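Local structure of adenosyl-chloride synthase (Thermotoga maritima, 2ZBV) at residues A[11-14]-A[15-19]. The protein binds adenosine and probably cleaves S-adenosyl-L-methionine, as a SAM hydrolase or SAM-dependent halogenase. Sequence-based numbering, arbitrary orientation.
Sequences KSHY and VGVAK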
ATOM      1  N   LYS A  11      -4.916  -2.548   4.495  1.00 24.42           N
ATOM      2  CA  LYS A  11      -6.313  -2.158   4.615  1.00 25.04           C
ATOM      3  C   LYS A  11      -6.676  -1.763   6.049  1.00 25.14           C
ATOM      4  O   LYS A  11      -7.444  -0.824   6.268  1.00 22.71           O
ATOM      5  CB  LYS A  11      -7.217  -3.299   4.130  1.00 27.18           C
ATOM      6  CG  LYS A  11      -8.698  -3.030   4.314  1.00 32.40           C
ATOM      7  CD  LYS A  11      -9.555  -4.052   3.584  1.00 35.49           C
ATOM      8  CE  LYS A  11     -11.033  -3.837   3.903  1.00 39.44           C
ATOM      9  NZ  LYS A  11     -11.464  -2.427   3.652  1.00 40.61           N
ATOM     10  N   SER A  12      -6.128  -2.473   7.028  1.00 24.23           N
ATOM     11  CA  SER A  12      -6.410  -2.155   8.427  1.00 24.00           C
ATOM     12  C   SER A  12      -5.524  -1.001   8.896  1.00 21.13           C
ATOM     13  O   SER A  12      -4.580  -0.610   8.207  1.00 19.84           O
ATOM     14  CB  SER A  12      -6.166  -3.380   9.317  1.00 26.99           C
ATOM     15  OG  SER A  12      -7.068  -4.426   8.996  1.00 30.21           O
ATOM     16  N   HIS A  13      -5.833  -0.469  10.074  1.00 18.89           N
ATOM     17  CA  HIS A  13      -5.075   0.636  10.653  1.00 19.28           C
ATOM     18  C   HIS A  13      -3.899   0.149  11.505  1.00 19.23           C
ATOM     19  O   HIS A  13      -3.170   0.956  12.089  1.00 20.05           O
ATOM     20  CB  HIS A  13      -5.994   1.501  11.525  1.00 20.48           C
ATOM     21  CG  HIS A  13      -6.551   0.780  12.715  1.00 22.64           C
ATOM     22  ND1 HIS A  13      -7.685   0.000  12.650  1.00 23.69           N
ATOM     23  CD2 HIS A  13      -6.102   0.687  13.989  1.00 24.47           C
ATOM     24  CE1 HIS A  13      -7.913  -0.543  13.833  1.00 25.57           C
ATOM     25  NE2 HIS A  13      -6.966  -0.143  14.663  1.00 25.53           N
ATOM     26  N   TYR A  14      -3.704  -1.163  11.569  1.00 16.34           N
ATOM     27  CA  TYR A  14      -2.632  -1.724  12.382  1.00 16.12           C
ATOM     28  C   TYR A  14      -1.250  -1.212  12.015  1.00 16.22           C
ATOM     29  O   TYR A  14      -0.471  -0.817  12.884  1.00 14.36           O
ATOM     30  CB  TYR A  14      -2.638  -3.253  12.293  1.00 18.48           C
ATOM     31  CG  TYR A  14      -3.969  -3.889  12.641  1.00 19.29           C
ATOM     32  CD1 TYR A  14      -4.705  -3.449  13.740  1.00 19.62           C
ATOM     33  CD2 TYR A  14      -4.467  -4.960  11.898  1.00 19.20           C
ATOM     34  CE1 TYR A  14      -5.906  -4.062  14.095  1.00 23.65           C
ATOM     35  CE2 TYR A  14      -5.667  -5.587  12.242  1.00 21.28           C
ATOM     36  CZ  TYR A  14      -6.382  -5.133  13.344  1.00 24.29           C
ATOM     37  OH  TYR A  14      -7.567  -5.751  13.697  1.00 28.45           O
ATOM     38  N   VAL A  15      -0.934  -1.221  10.730  1.00 15.69           N
ATOM     39  CA  VAL A  15       0.377  -0.757  10.314  1.00 15.76           C
ATOM     40  C   VAL A  15       0.588   0.693  10.737  1.00 16.11           C
ATOM     41  O   VAL A  15       1.631   1.035  11.292  1.00 17.31           O
ATOM     42  CB  VAL A  15       0.553  -0.888   8.791  1.00 15.54           C
ATOM     43  CG1 VAL A  15       1.798  -0.141   8.348  1.00 13.80           C
ATOM     44  CG2 VAL A  15       0.661  -2.368   8.421  1.00 13.58           C
ATOM     45  N   GLY A  16      -0.411   1.533  10.491  1.00 15.60           N
ATOM     46  CA  GLY A  16      -0.301   2.935  10.858  1.00 16.14           C
ATOM     47  C   GLY A  16      -0.084   3.195  12.343  1.00 17.97           C
ATOM     48  O   GLY A  16       0.717   4.060  12.701  1.00 16.50           O
ATOM     49  N   VAL A  17      -0.782   2.470  13.217  1.00 18.07           N
ATOM     50  CA  VAL A  17      -0.606   2.705  14.654  1.00 18.15           C
ATOM     51  C   VAL A  17       0.778   2.291  15.132  1.00 17.18           C
ATOM     52  O   VAL A  17       1.329   2.914  16.028  1.00 16.38           O
ATOM     53  CB  VAL A  17      -1.692   1.991  15.512  1.00 19.43           C
ATOM     54  CG1 VAL A  17      -3.054   2.584  15.211  1.00 17.24           C
ATOM     55  CG2 VAL A  17      -1.702   0.504  15.240  1.00 21.42           C
ATOM     56  N   ALA A  18       1.333   1.239  14.532  1.00 17.63           N
ATOM     57  CA  ALA A  18       2.671   0.783  14.886  1.00 18.44           C
ATOM     58  C   ALA A  18       3.679   1.843  14.455  1.00 18.67           C
ATOM     59  O   ALA A  18       4.666   2.094  15.151  1.00 18.71           O
ATOM     60  CB  ALA A  18       2.989  -0.533  14.200  1.00 21.24           C
ATOM     61  N   LYS A  19       3.430   2.469  13.312  1.00 16.98           N
ATOM     62  CA  LYS A  19       4.331   3.512  12.819  1.00 20.18           C
ATOM     63  C   LYS A  19       4.251   4.732  13.729  1.00 20.82           C
ATOM     64  O   LYS A  19       5.259   5.399  13.986  1.00 20.53           O
ATOM     65  CB  LYS A  19       3.967   3.902  11.384  1.00 19.66           C
ATOM     66  CG  LYS A  19       4.370   2.862  10.345  1.00 21.35           C
ATOM     67  CD  LYS A  19       4.155   3.397   8.940  1.00 21.16           C
ATOM     68  CE  LYS A  19       4.599   2.392   7.885  1.00 25.01           C
ATOM     69  NZ  LYS A  19       4.320   2.913   6.515  1.00 21.40           N
TER
HETATM   70  O   HOH W   1      -2.718  -2.542   8.835  1.00 28.31           O
HETATM   71  O   HOH W   2      -2.388   0.966   8.546  1.00 36.31           O
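His13 and Val17 meet one helical turn apart, and this is the tight part of the contact. Val17 CG1 sits at the edge of the imidazole, close to its plane, 3.8 Å from His13 CD2. With CG held between the backbone N and carbonyl carbon (chi1 64°), the His13 ring turns its CD2 edge to Val17. The other branch, Val17 CG2, packs against the backbone, 3.0 Å from Tyr14 O. Val17 N donates to His13 O at 3.0 Å and Ala18 N to Tyr14 O at 3.2 Å. These i to i+4 bonds belong to the first turn of helix 14-25, which follows strand 2-6 in the N-terminal domain. With alanine in place of Val17, the CD2 edge of His13 would probably lose its methyl neighbour and a gap would open beside Tyr14 O. The N-terminal end is looser, and waters fill in there. One accepts from Val15 N at 2.9 Å and donates weakly to Ser12 O. Another accepts from Gly16 N at 2.8 Å, and this water lies 2.7 Å from Ser12 O. Tyr14 OH hydrogen-bonds to Asp178 OD2 of the second subunit. The Tyr14 side chain lies about 7 Å from a bound adenosine.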